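PDB 3G9Q: Iron(3+)-hydroxamate-binding protein FhuD from Bacillus subtilis subsp. subtilis, which binds iron(3+)-hydroxamate complexes such as ferrichrome and delivers them to the membrane-bound permease of the FhuCBGD ABC transporter. Local coordinates for residues A[148-153]-A[243-248]; A[158-163]-A[182-187]; A[211-216]-A[229-234]. All coordinates share one frame; numbering follows the deposited sequence.

In the fold
All three contacts belong to the C-terminal lobe, built on the mixed sheet ordered 195-198, 157-161, 148-154, 210-215, 242-244. Contact 1 spans strand 210-215 on one face; contacts 2 and 3 attach helices 182-189 and 229-232 to the other. The centres of contacts 1 and 3 lie about 9 Å apart, those of contacts 1 and 2 about 13 Å, and those of contacts 2 and 3 about 15 Å. Along the chain, contacts 2 and then 3 fall between the two halves of contact 1. A separate parallel sheet forms the other lobe, and long helix 118-143 precedes strand 148-154, consistent with the rigid bilobal, helix-linked design of this binding-protein family.

Contact 1: residues A[148-153]-A[243-248]; sequences ISIMQT and YKMDPI
I150 and M245, the latter present as selenomethionine, meet methyl to methyl: CG2 of I150 lies 4.1 Å from CE of M245. This is the apolar part of the contact. M245 sits just past strand 242-244 and has the reach to bring its tip close to strand 148-154. Its CG stands anti to the backbone N (chi1 -180°) and the next bond is also extended, so the chain runs straight out until a bend at SE turns the methyl aside. The branched I150, a residue well suited to a strand, offers its CG2 methyl, and the two side chains meet at a slant.

The second part pairs a polar group with a hydrocarbon surface. Q152 holds its chain extended beyond CG (chi2 -178°), carrying the amide to P247, where NE2 comes within 4.1 Å of CA and 4.2 Å of CB. At these separations the contact is van der Waals packing. A proline suits the turn of the chain here, offering a compact apolar surface to the amide.

Strand 210-215 runs between the two partners in the sheet, and its backbone bonds to both sides: F212 to S149, A213 to M245. F212 also touches M245, while F161 of strand 157-161 packs on both I150 and Q152. Beyond them helix 255-270 adds F264, which meets F212 and Y243, so the contact lies buried on the face of the sheet that this helix helps to cover.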
ATOM      1  N   ILE A 148       2.172  -2.947  18.529  1.00 41.79           N
ATOM      2  CA  ILE A 148       2.969  -3.099  17.336  1.00 36.25           C
ATOM      3  C   ILE A 148       3.313  -1.746  16.741  1.00 38.23           C
ATOM      4  O   ILE A 148       2.479  -0.846  16.712  1.00 42.96           O
ATOM      5  CB  ILE A 148       2.232  -3.977  16.314  1.00 47.65           C
ATOM      6  CG1 ILE A 148       2.755  -3.687  14.913  1.00 47.65           C
ATOM      7  CG2 ILE A 148       0.734  -3.773  16.419  1.00 41.11           C
ATOM      8  CD1 ILE A 148       2.206  -2.451  14.141  1.00 72.95           C
ATOM      9  N   SER A 149       4.554  -1.604  16.283  1.00 31.89           N
ATOM     10  CA  SER A 149       5.026  -0.353  15.699  1.00 26.28           C
ATOM     11  C   SER A 149       5.275  -0.480  14.219  1.00 29.88           C
ATOM     12  O   SER A 149       5.476  -1.575  13.700  1.00 30.68           O
ATOM     13  CB  SER A 149       6.352   0.086  16.331  1.00 32.59           C
ATOM     14  OG  SER A 149       6.299   0.128  17.735  1.00 33.09           O
ATOM     15  N   ILE A 150       5.266   0.653  13.535  1.00 31.14           N
ATOM     16  CA  ILE A 150       5.581   0.658  12.118  1.00 42.14           C
ATOM     17  C   ILE A 150       6.520   1.826  11.879  1.00 52.60           C
ATOM     18  O   ILE A 150       6.161   2.982  12.132  1.00 57.13           O
ATOM     19  CB  ILE A 150       4.358   0.842  11.228  1.00 41.34           C
ATOM     20  CG1 ILE A 150       3.343  -0.278  11.504  1.00 36.20           C
ATOM     21  CG2 ILE A 150       4.816   0.843   9.762  1.00 22.86           C
ATOM     22  CD1 ILE A 150       1.961  -0.053  10.900  1.00 35.76           C
HETATM   23  N   MSE A 151       7.729   1.536  11.413  1.00 46.73           N
HETATM   24  CA  MSE A 151       8.671   2.609  11.163  1.00 54.09           C
HETATM   25  C   MSE A 151       9.669   2.373  10.050  1.00 51.75           C
HETATM   26  O   MSE A 151      10.103   1.249   9.799  1.00 44.15           O
HETATM   27  CB  MSE A 151       9.399   2.996  12.465  1.00 57.63           C
HETATM   28  CG  MSE A 151       9.843   1.844  13.373  1.00 68.23           C
HETATM   29 SE   MSE A 151      10.450   2.382  15.207  1.00 87.40          SE
HETATM   30  CE  MSE A 151       8.715   2.550  16.130  1.00 75.47           C
ATOM     31  N   GLN A 152      10.000   3.457   9.356  1.00 56.07           N
ATOM     32  CA  GLN A 152      10.962   3.390   8.264  1.00 58.59           C
ATOM     33  C   GLN A 152      12.072   4.383   8.486  1.00 53.76           C
ATOM     34  O   GLN A 152      11.873   5.451   9.065  1.00 50.57           O
ATOM     35  CB  GLN A 152      10.296   3.662   6.919  1.00 64.97           C
ATOM     36  CG  GLN A 152       9.243   2.642   6.546  1.00 61.24           C
ATOM     37  CD  GLN A 152       8.655   2.918   5.191  1.00 57.27           C
ATOM     38  OE1 GLN A 152       8.086   3.986   4.951  1.00 48.53           O
ATOM     39  NE2 GLN A 152       8.796   1.961   4.288  1.00 58.40           N
ATOM     40  N   THR A 153      13.243   4.022   7.993  1.00 50.50           N
ATOM     41  CA  THR A 153      14.427   4.838   8.152  1.00 52.97           C
ATOM     42  C   THR A 153      14.832   5.535   6.864  1.00 53.52           C
ATOM     43  O   THR A 153      14.659   4.993   5.770  1.00 58.32           O
ATOM     44  CB  THR A 153      15.600   3.966   8.626  1.00 53.55           C
ATOM     45  OG1 THR A 153      16.728   4.792   8.937  1.00 79.53           O
ATOM     46  CG2 THR A 153      15.985   2.962   7.536  1.00 60.70           C
ATOM     47  N   TYR A 243      10.302  -7.486  11.875  1.00 43.21           N
ATOM     48  CA  TYR A 243      10.181  -8.046  10.544  1.00 35.52           C
ATOM     49  C   TYR A 243      10.533  -7.020   9.478  1.00 37.65           C
ATOM     50  O   TYR A 243      10.068  -5.888   9.519  1.00 47.66           O
ATOM     51  CB  TYR A 243       8.757  -8.542  10.375  1.00 35.01           C
ATOM     52  CG  TYR A 243       8.258  -9.218  11.632  1.00 45.74           C
ATOM     53  CD1 TYR A 243       8.820 -10.421  12.076  1.00 46.72           C
ATOM     54  CD2 TYR A 243       7.254  -8.640  12.394  1.00 41.72           C
ATOM     55  CE1 TYR A 243       8.390 -11.030  13.245  1.00 36.73           C
ATOM     56  CE2 TYR A 243       6.814  -9.231  13.559  1.00 49.92           C
ATOM     57  CZ  TYR A 243       7.379 -10.427  13.982  1.00 54.04           C
ATOM     58  OH  TYR A 243       6.884 -11.021  15.122  1.00 52.72           O
ATOM     59  N   LYS A 244      11.369  -7.442   8.533  1.00 46.79           N
ATOM     60  CA  LYS A 244      11.840  -6.616   7.430  1.00 46.71           C
ATOM     61  C   LYS A 244      10.697  -6.264   6.501  1.00 47.24           C
ATOM     62  O   LYS A 244      10.105  -7.136   5.860  1.00 41.26           O
ATOM     63  CB  LYS A 244      12.924  -7.362   6.648  1.00 50.25           C
ATOM     64  CG  LYS A 244      14.296  -7.447   7.329  1.00 56.74           C
ATOM     65  CD  LYS A 244      15.164  -6.242   6.984  1.00 76.44           C
ATOM     66  CE  LYS A 244      15.531  -6.204   5.495  1.00 69.82           C
ATOM     67  NZ  LYS A 244      16.200  -4.917   5.097  1.00 71.22           N
HETATM   68  N   MSE A 245      10.401  -4.972   6.428  1.00 48.03           N
HETATM   69  CA  MSE A 245       9.325  -4.472   5.596  1.00 46.59           C
HETATM   70  C   MSE A 245       9.882  -3.972   4.273  1.00 44.53           C
HETATM   71  O   MSE A 245      10.801  -3.165   4.249  1.00 50.58           O
HETATM   72  CB  MSE A 245       8.604  -3.350   6.342  1.00 52.19           C
HETATM   73  CG  MSE A 245       7.445  -2.739   5.582  1.00 60.70           C
HETATM   74 SE   MSE A 245       6.518  -1.357   6.597  1.00 80.24          SE
HETATM   75  CE  MSE A 245       5.107  -2.437   7.375  1.00 74.09           C
ATOM     76  N   ASP A 246       9.339  -4.463   3.170  1.00 53.00           N
ATOM     77  CA  ASP A 246       9.806  -4.043   1.858  1.00 57.86           C
ATOM     78  C   ASP A 246       9.123  -2.738   1.451  1.00 55.99           C
ATOM     79  O   ASP A 246       7.903  -2.683   1.259  1.00 50.42           O
ATOM     80  CB  ASP A 246       9.537  -5.144   0.828  1.00 66.01           C
ATOM     81  CG  ASP A 246      10.118  -4.824  -0.530  1.00 68.63           C
ATOM     82  OD1 ASP A 246      11.295  -4.407  -0.586  1.00 80.52           O
ATOM     83  OD2 ASP A 246       9.409  -5.001  -1.543  1.00 64.39           O
ATOM     84  N   PRO A 247       9.920  -1.669   1.296  1.00 53.35           N
ATOM     85  CA  PRO A 247       9.423  -0.345   0.921  1.00 57.12           C
ATOM     86  C   PRO A 247       8.588  -0.259  -0.363  1.00 56.94           C
ATOM     87  O   PRO A 247       7.664   0.550  -0.443  1.00 61.51           O
ATOM     88  CB  PRO A 247      10.702   0.496   0.877  1.00 49.56           C
ATOM     89  CG  PRO A 247      11.748  -0.482   0.488  1.00 54.10           C
ATOM     90  CD  PRO A 247      11.395  -1.706   1.281  1.00 50.90           C
ATOM     91  N   ILE A 248       8.900  -1.093  -1.351  1.00 54.50           N
ATOM     92  CA  ILE A 248       8.172  -1.104  -2.618  1.00 53.90           C
ATOM     93  C   ILE A 248       6.826  -1.818  -2.508  1.00 47.32           C
ATOM     94  O   ILE A 248       5.842  -1.434  -3.138  1.00 43.10           O
ATOM     95  CB  ILE A 248       8.990  -1.797  -3.711  1.00 56.92           C
ATOM     96  CG1 ILE A 248      10.415  -1.229  -3.707  1.00 60.33           C
ATOM     97  CG2 ILE A 248       8.284  -1.622  -5.073  1.00 48.62           C
ATOM     98  CD1 ILE A 248      11.418  -2.015  -4.544  1.00 68.99           C
TER

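Contact 2: residues A[158-163]-A[182-187]; sequences IYVFGK and KLTKEK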
ATOM      1  N   ILE A 158      13.801   9.084  11.415  1.00 66.95           N
ATOM      2  CA  ILE A 158      13.066   7.828  11.528  1.00 64.04           C
ATOM      3  C   ILE A 158      11.578   8.168  11.583  1.00 61.03           C
ATOM      4  O   ILE A 158      11.142   8.983  12.408  1.00 57.04           O
ATOM      5  CB  ILE A 158      13.456   7.060  12.806  1.00 62.01           C
ATOM      6  CG1 ILE A 158      14.937   6.689  12.757  1.00 57.58           C
ATOM      7  CG2 ILE A 158      12.602   5.816  12.947  1.00 42.77           C
ATOM      8  CD1 ILE A 158      15.539   6.258  14.094  1.00 59.57           C
ATOM      9  N   TYR A 159      10.802   7.556  10.694  1.00 54.11           N
ATOM     10  CA  TYR A 159       9.365   7.814  10.647  1.00 54.27           C
ATOM     11  C   TYR A 159       8.572   6.704  11.364  1.00 44.81           C
ATOM     12  O   TYR A 159       8.755   5.528  11.073  1.00 49.99           O
ATOM     13  CB  TYR A 159       8.899   7.946   9.175  1.00 46.38           C
ATOM     14  CG  TYR A 159       9.785   8.822   8.287  1.00 52.38           C
ATOM     15  CD1 TYR A 159      10.597   8.252   7.290  1.00 63.67           C
ATOM     16  CD2 TYR A 159       9.818  10.216   8.441  1.00 48.29           C
ATOM     17  CE1 TYR A 159      11.421   9.049   6.461  1.00 53.99           C
ATOM     18  CE2 TYR A 159      10.640  11.022   7.620  1.00 57.10           C
ATOM     19  CZ  TYR A 159      11.438  10.430   6.635  1.00 57.51           C
ATOM     20  OH  TYR A 159      12.248  11.209   5.832  1.00 47.26           O
ATOM     21  N   VAL A 160       7.734   7.081  12.329  1.00 32.67           N
ATOM     22  CA  VAL A 160       6.891   6.119  13.044  1.00 37.24           C
ATOM     23  C   VAL A 160       5.497   6.346  12.495  1.00 35.70           C
ATOM     24  O   VAL A 160       4.858   7.347  12.810  1.00 36.56           O
ATOM     25  CB  VAL A 160       6.897   6.340  14.591  1.00 38.86           C
ATOM     26  CG1 VAL A 160       6.746   7.814  14.905  1.00 55.72           C
ATOM     27  CG2 VAL A 160       5.775   5.555  15.244  1.00 25.80           C
ATOM     28  N   PHE A 161       5.032   5.422  11.658  1.00 39.59           N
ATOM     29  CA  PHE A 161       3.722   5.565  11.032  1.00 40.51           C
ATOM     30  C   PHE A 161       2.535   5.217  11.896  1.00 42.74           C
ATOM     31  O   PHE A 161       2.642   4.456  12.849  1.00 55.38           O
ATOM     32  CB  PHE A 161       3.665   4.750   9.748  1.00 31.29           C
ATOM     33  CG  PHE A 161       4.713   5.136   8.758  1.00 44.11           C
ATOM     34  CD1 PHE A 161       5.905   4.423   8.674  1.00 46.60           C
ATOM     35  CD2 PHE A 161       4.545   6.260   7.957  1.00 40.67           C
ATOM     36  CE1 PHE A 161       6.919   4.827   7.804  1.00 57.58           C
ATOM     37  CE2 PHE A 161       5.546   6.672   7.089  1.00 45.79           C
ATOM     38  CZ  PHE A 161       6.739   5.955   7.009  1.00 52.11           C
ATOM     39  N   GLY A 162       1.399   5.813  11.562  1.00 50.23           N
ATOM     40  CA  GLY A 162       0.176   5.548  12.289  1.00 42.14           C
ATOM     41  C   GLY A 162      -0.726   4.717  11.395  1.00 45.46           C
ATOM     42  O   GLY A 162      -0.257   3.826  10.695  1.00 37.35           O
ATOM     43  N   LYS A 163      -2.017   5.018  11.397  1.00 42.09           N
ATOM     44  CA  LYS A 163      -2.952   4.265  10.592  1.00 52.91           C
ATOM     45  C   LYS A 163      -3.356   4.959   9.304  1.00 57.40           C
ATOM     46  O   LYS A 163      -3.900   4.331   8.395  1.00 65.57           O
ATOM     47  CB  LYS A 163      -4.211   3.934  11.406  1.00 57.81           C
ATOM     48  CG  LYS A 163      -5.061   5.126  11.816  1.00 66.62           C
ATOM     49  CD  LYS A 163      -6.267   4.666  12.636  1.00 77.43           C
ATOM     50  CE  LYS A 163      -7.169   5.845  13.005  1.00 86.99           C
ATOM     51  NZ  LYS A 163      -8.421   5.431  13.713  1.00 82.43           N
ATOM     52  N   LYS A 182       1.020   4.042  23.787  1.00 48.93           N
ATOM     53  CA  LYS A 182       0.343   5.310  24.109  1.00 61.28           C
ATOM     54  C   LYS A 182       0.912   6.502  23.323  1.00 57.36           C
ATOM     55  O   LYS A 182       0.171   7.299  22.748  1.00 51.92           O
ATOM     56  CB  LYS A 182       0.432   5.625  25.646  1.00 62.49           C
ATOM     57  CG  LYS A 182      -0.050   4.499  26.386  0.50 63.90           C
ATOM     58  N   LEU A 183       2.236   6.600  23.308  1.00 54.70           N
ATOM     59  CA  LEU A 183       2.930   7.669  22.626  1.00 51.52           C
ATOM     60  C   LEU A 183       2.749   7.595  21.118  1.00 52.57           C
ATOM     61  O   LEU A 183       2.712   8.625  20.443  1.00 55.32           O
ATOM     62  CB  LEU A 183       4.411   7.610  22.964  1.00 51.37           C
ATOM     63  CG  LEU A 183       5.185   8.903  22.751  1.00 46.49           C
ATOM     64  CD1 LEU A 183       4.646   9.970  23.685  1.00 39.81           C
ATOM     65  CD2 LEU A 183       6.642   8.647  23.027  1.00 47.58           C
ATOM     66  N   THR A 184       2.635   6.389  20.572  1.00 48.63           N
ATOM     67  CA  THR A 184       2.458   6.282  19.132  1.00 52.51           C
ATOM     68  C   THR A 184       1.048   6.716  18.747  1.00 45.93           C
ATOM     69  O   THR A 184       0.867   7.406  17.755  1.00 52.28           O
ATOM     70  CB  THR A 184       2.725   4.853  18.610  1.00 55.80           C
ATOM     71  OG1 THR A 184       4.059   4.450  18.943  1.00 52.62           O
ATOM     72  CG2 THR A 184       2.583   4.821  17.094  1.00 63.35           C
ATOM     73  N   LYS A 185       0.051   6.321  19.531  1.00 45.48           N
ATOM     74  CA  LYS A 185      -1.328   6.723  19.257  1.00 50.69           C
ATOM     75  C   LYS A 185      -1.415   8.238  19.422  1.00 56.11           C
ATOM     76  O   LYS A 185      -1.969   8.944  18.576  1.00 61.63           O
ATOM     77  CB  LYS A 185      -2.281   6.048  20.243  1.00 51.83           C
ATOM     78  CG  LYS A 185      -3.754   6.323  20.018  1.00 43.22           C
ATOM     79  CD  LYS A 185      -4.568   5.452  20.963  1.00 50.14           C
ATOM     80  CE  LYS A 185      -6.039   5.322  20.559  1.00 64.48           C
ATOM     81  NZ  LYS A 185      -6.853   6.578  20.668  1.00 67.58           N
ATOM     82  N   GLU A 186      -0.845   8.722  20.521  1.00 54.85           N
ATOM     83  CA  GLU A 186      -0.822  10.143  20.843  1.00 51.61           C
ATOM     84  C   GLU A 186      -0.165  10.983  19.754  1.00 52.34           C
ATOM     85  O   GLU A 186      -0.629  12.073  19.453  1.00 48.43           O
ATOM     86  CB  GLU A 186      -0.072  10.363  22.165  1.00 52.51           C
ATOM     87  CG  GLU A 186      -0.058  11.811  22.686  1.00 66.14           C
ATOM     88  CD  GLU A 186       0.795  11.975  23.949  1.00 80.82           C
ATOM     89  OE1 GLU A 186       0.604  11.180  24.901  1.00 86.23           O
ATOM     90  OE2 GLU A 186       1.651  12.896  24.000  1.00 76.18           O
ATOM     91  N   LYS A 187       0.901  10.475  19.148  1.00 54.52           N
ATOM     92  CA  LYS A 187       1.595  11.254  18.146  1.00 56.13           C
ATOM     93  C   LYS A 187       1.296  10.941  16.694  1.00 56.94           C
ATOM     94  O   LYS A 187       0.980  11.839  15.916  1.00 64.74           O
ATOM     95  CB  LYS A 187       3.102  11.166  18.381  1.00 59.97           C
ATOM     96  CG  LYS A 187       3.563  11.736  19.724  1.00 60.01           C
ATOM     97  CD  LYS A 187       3.160  13.193  19.896  1.00 55.14           C
ATOM     98  CE  LYS A 187       3.938  13.852  21.024  1.00 58.67           C
ATOM     99  NZ  LYS A 187       5.391  13.955  20.708  1.00 64.59           N
TER
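The methyl of T184 meets a methyl of V160, joining helix 182-189 to strand 157-161. At CB of T184 the side chain leaves the helix and forks at once. CB itself stays behind the contact, 4.6 Å from CG2 of V160. The methyl branch, CG2, is anti to the backbone N (chi1 -59°), a placement that brings it to the sheet: it reaches CG2 of V160 at 3.8 Å. The same methyl also lies 4.3 Å from the backbone O of F161. The hydroxyl branch takes the other position, beside the backbone N, where OG1 shares a hydrogen bond with OG1 of T181 just before the helix. F206 of helix 203-206 also packs on T184.

On the strand, V160 points its CB toward the helix, and of its two methyls CG2 does the touching. The two side chains are inclined to each other, one methyl against one methyl. A beta-branched valine fits an extended strand and presents a short, stiff apolar surface; its neighbour F161 points away, its ring packing with I150 and Q152 on the far face of the sheet. V160 also touches T196 of edge strand 195-198, as does K187, about one turn further along the helix.

Chemically, the join between these segments is van der Waals in kind and small. Threonine suits its place by having both characters: its methyl supplies the apolar surface facing the valine, and its hydroxyl is hydrogen-bonded to T181 just before the helix, so burying the side chain need not strand a polar group.

Contact 3: residues A[211-216]-A[229-234]; sequences IFAGPW and SIWKNL
W231 lays the far end of its indole against I211 and A213, two residues of strand 210-215 that both point toward helix 229-232. The ring gets there with CG anti to the backbone N (chi1 161°), which carries the indole away from the helix until its end reaches the sheet. With chi2 at -90°, its plane stands across the CA-CB-CG plane, and the six-membered part leads.

CH2 is the atom at the front. I211 comes to the ring at its edge, with CG2 near the indole plane and 4.1 Å from CH2; the isoleucine and the indole run antiparallel, passing side by side. A213 approaches obliquely. Its CB lies 3.6 Å from CH2 and 4.2 Å from CZ2, so the small methyl is met by the leading corner of the ring, and alanine brings the strand backbone close to the indole.

Other groups close round the indole: F226 meets it ring to ring at about 55° between planes, and L203 and V237 touch it from helices 203-206 and 235-238. Just after W231, L234 takes the N-cap position of helix 235-238, its N bonded to the O of W231 at 3.1 Å.

Nothing polar joins the two segments. Between them the attachment rests on dispersion and shape fit, which suits tryptophan: one long, rigid, flat side chain covers most of the 10.8 Å between the CA atoms of A213 and W231.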
ATOM      1  N   ILE A 211       7.676  -5.083  15.805  1.00 45.93           N
ATOM      2  CA  ILE A 211       8.001  -3.994  14.904  1.00 47.17           C
ATOM      3  C   ILE A 211       8.203  -4.394  13.457  1.00 43.66           C
ATOM      4  O   ILE A 211       8.832  -5.402  13.157  1.00 45.53           O
ATOM      5  CB  ILE A 211       9.275  -3.276  15.349  1.00 46.83           C
ATOM      6  CG1 ILE A 211       9.199  -2.949  16.845  1.00 54.51           C
ATOM      7  CG2 ILE A 211       9.447  -2.007  14.518  1.00 52.68           C
ATOM      8  CD1 ILE A 211       8.094  -2.094  17.381  1.00 85.90           C
ATOM      9  N   PHE A 212       7.654  -3.596  12.556  1.00 45.15           N
ATOM     10  CA  PHE A 212       7.818  -3.833  11.131  1.00 44.23           C
ATOM     11  C   PHE A 212       8.698  -2.689  10.652  1.00 41.18           C
ATOM     12  O   PHE A 212       8.199  -1.610  10.362  1.00 51.77           O
ATOM     13  CB  PHE A 212       6.465  -3.770  10.416  1.00 46.39           C
ATOM     14  CG  PHE A 212       5.666  -5.026  10.514  1.00 39.84           C
ATOM     15  CD1 PHE A 212       4.660  -5.158  11.454  1.00 27.53           C
ATOM     16  CD2 PHE A 212       5.943  -6.098   9.679  1.00 36.77           C
ATOM     17  CE1 PHE A 212       3.948  -6.343  11.561  1.00 43.61           C
ATOM     18  CE2 PHE A 212       5.234  -7.278   9.783  1.00 36.18           C
ATOM     19  CZ  PHE A 212       4.236  -7.403  10.725  1.00 38.42           C
ATOM     20  N   ALA A 213      10.001  -2.900  10.577  1.00 42.25           N
ATOM     21  CA  ALA A 213      10.862  -1.811  10.149  1.00 50.00           C
ATOM     22  C   ALA A 213      11.546  -2.060   8.824  1.00 54.87           C
ATOM     23  O   ALA A 213      11.727  -3.205   8.398  1.00 60.95           O
ATOM     24  CB  ALA A 213      11.899  -1.511  11.212  1.00 47.73           C
ATOM     25  N   GLY A 214      11.928  -0.969   8.172  1.00 48.59           N
ATOM     26  CA  GLY A 214      12.608  -1.081   6.902  1.00 44.16           C
ATOM     27  C   GLY A 214      12.970   0.283   6.369  1.00 49.32           C
ATOM     28  O   GLY A 214      12.588   1.301   6.952  1.00 46.73           O
ATOM     29  N   PRO A 215      13.728   0.341   5.265  1.00 50.21           N
ATOM     30  CA  PRO A 215      14.099   1.641   4.711  1.00 52.36           C
ATOM     31  C   PRO A 215      12.898   2.363   4.081  1.00 60.17           C
ATOM     32  O   PRO A 215      11.883   1.741   3.741  1.00 55.06           O
ATOM     33  CB  PRO A 215      15.178   1.283   3.690  1.00 34.84           C
ATOM     34  CG  PRO A 215      14.760  -0.073   3.232  1.00 40.16           C
ATOM     35  CD  PRO A 215      14.368  -0.756   4.513  1.00 46.46           C
ATOM     36  N   TRP A 216      13.022   3.685   3.952  1.00 63.25           N
ATOM     37  CA  TRP A 216      11.983   4.524   3.358  1.00 54.30           C
ATOM     38  C   TRP A 216      11.913   4.284   1.852  1.00 43.99           C
ATOM     39  O   TRP A 216      10.920   4.619   1.210  1.00 39.11           O
ATOM     40  CB  TRP A 216      12.271   5.997   3.639  1.00 59.35           C
ATOM     41  CG  TRP A 216      11.238   6.905   3.087  1.00 59.83           C
ATOM     42  CD1 TRP A 216       9.934   6.990   3.472  1.00 59.92           C
ATOM     43  CD2 TRP A 216      11.416   7.868   2.045  1.00 64.06           C
ATOM     44  NE1 TRP A 216       9.283   7.950   2.737  1.00 65.25           N
ATOM     45  CE2 TRP A 216      10.169   8.508   1.851  1.00 66.02           C
ATOM     46  CE3 TRP A 216      12.507   8.256   1.255  1.00 62.49           C
ATOM     47  CZ2 TRP A 216       9.982   9.517   0.900  1.00 61.82           C
ATOM     48  CZ3 TRP A 216      12.321   9.260   0.309  1.00 68.29           C
ATOM     49  CH2 TRP A 216      11.063   9.878   0.141  1.00 62.23           C
ATOM     50  N   SER A 229      23.339   0.947  18.589  1.00 77.72           N
ATOM     51  CA  SER A 229      23.262   0.103  19.764  1.00 74.15           C
ATOM     52  C   SER A 229      21.907   0.241  20.435  1.00 69.20           C
ATOM     53  O   SER A 229      21.452  -0.669  21.124  1.00 67.85           O
ATOM     54  CB  SER A 229      24.375   0.491  20.741  1.00 74.34           C
ATOM     55  OG  SER A 229      24.327   1.879  21.049  1.00 67.79           O
ATOM     56  N   ILE A 230      21.268   1.386  20.218  1.00 67.07           N
ATOM     57  CA  ILE A 230      19.969   1.668  20.812  1.00 67.75           C
ATOM     58  C   ILE A 230      18.827   0.878  20.146  1.00 72.55           C
ATOM     59  O   ILE A 230      17.836   0.533  20.799  1.00 73.98           O
ATOM     60  CB  ILE A 230      19.687   3.200  20.794  1.00 69.01           C
ATOM     61  CG1 ILE A 230      18.507   3.526  19.888  1.00 74.02           C
ATOM     62  CG2 ILE A 230      20.938   3.962  20.370  1.00 52.65           C
ATOM     63  CD1 ILE A 230      17.150   3.411  20.563  1.00 70.10           C
ATOM     64  N   TRP A 231      18.967   0.586  18.854  1.00 71.20           N
ATOM     65  CA  TRP A 231      17.958  -0.186  18.135  1.00 57.59           C
ATOM     66  C   TRP A 231      18.129  -1.664  18.438  1.00 60.16           C
ATOM     67  O   TRP A 231      17.154  -2.368  18.683  1.00 62.19           O
ATOM     68  CB  TRP A 231      18.075   0.034  16.624  1.00 51.67           C
ATOM     69  CG  TRP A 231      17.394  -1.033  15.816  1.00 50.28           C
ATOM     70  CD1 TRP A 231      17.948  -2.194  15.355  1.00 47.44           C
ATOM     71  CD2 TRP A 231      16.015  -1.070  15.433  1.00 59.01           C
ATOM     72  NE1 TRP A 231      17.000  -2.951  14.711  1.00 40.36           N
ATOM     73  CE2 TRP A 231      15.805  -2.287  14.744  1.00 54.16           C
ATOM     74  CE3 TRP A 231      14.933  -0.193  15.605  1.00 63.61           C
ATOM     75  CZ2 TRP A 231      14.557  -2.649  14.229  1.00 55.60           C
ATOM     76  CZ3 TRP A 231      13.689  -0.556  15.091  1.00 49.02           C
ATOM     77  CH2 TRP A 231      13.515  -1.772  14.412  1.00 50.61           C
ATOM     78  N   LYS A 232      19.371  -2.132  18.414  1.00 56.55           N
ATOM     79  CA  LYS A 232      19.646  -3.531  18.681  1.00 57.65           C
ATOM     80  C   LYS A 232      19.217  -3.907  20.093  1.00 61.10           C
ATOM     81  O   LYS A 232      18.848  -5.046  20.368  1.00 64.59           O
ATOM     82  CB  LYS A 232      21.134  -3.816  18.467  1.00 58.65           C
ATOM     83  CG  LYS A 232      21.552  -3.633  17.008  1.00 68.41           C
ATOM     84  CD  LYS A 232      22.908  -4.268  16.670  1.00 70.09           C
ATOM     85  CE  LYS A 232      24.079  -3.423  17.148  1.00 75.72           C
ATOM     86  NZ  LYS A 232      25.380  -4.045  16.782  1.00 77.81           N
ATOM     87  N   ASN A 233      19.239  -2.926  20.978  1.00 60.94           N
ATOM     88  CA  ASN A 233      18.873  -3.140  22.361  1.00 62.72           C
ATOM     89  C   ASN A 233      17.363  -3.109  22.644  1.00 68.54           C
ATOM     90  O   ASN A 233      16.924  -3.504  23.730  1.00 69.01           O
ATOM     91  CB  ASN A 233      19.590  -2.107  23.213  1.00 65.49           C
ATOM     92  CG  ASN A 233      19.229  -2.208  24.661  1.00 69.51           C
ATOM     93  OD1 ASN A 233      19.242  -3.296  25.245  1.00 74.42           O
ATOM     94  ND2 ASN A 233      18.915  -1.072  25.264  1.00 64.24           N
ATOM     95  N   LEU A 234      16.575  -2.636  21.677  1.00 64.50           N
ATOM     96  CA  LEU A 234      15.127  -2.581  21.841  1.00 55.53           C
ATOM     97  C   LEU A 234      14.626  -3.982  22.132  1.00 57.57           C
ATOM     98  O   LEU A 234      15.102  -4.959  21.546  1.00 52.60           O
ATOM     99  CB  LEU A 234      14.436  -2.060  20.576  1.00 56.37           C
ATOM    100  CG  LEU A 234      14.613  -0.587  20.217  1.00 53.21           C
ATOM    101  CD1 LEU A 234      13.906  -0.287  18.908  1.00 44.80           C
ATOM    102  CD2 LEU A 234      14.065   0.270  21.330  1.00 54.97           C
TER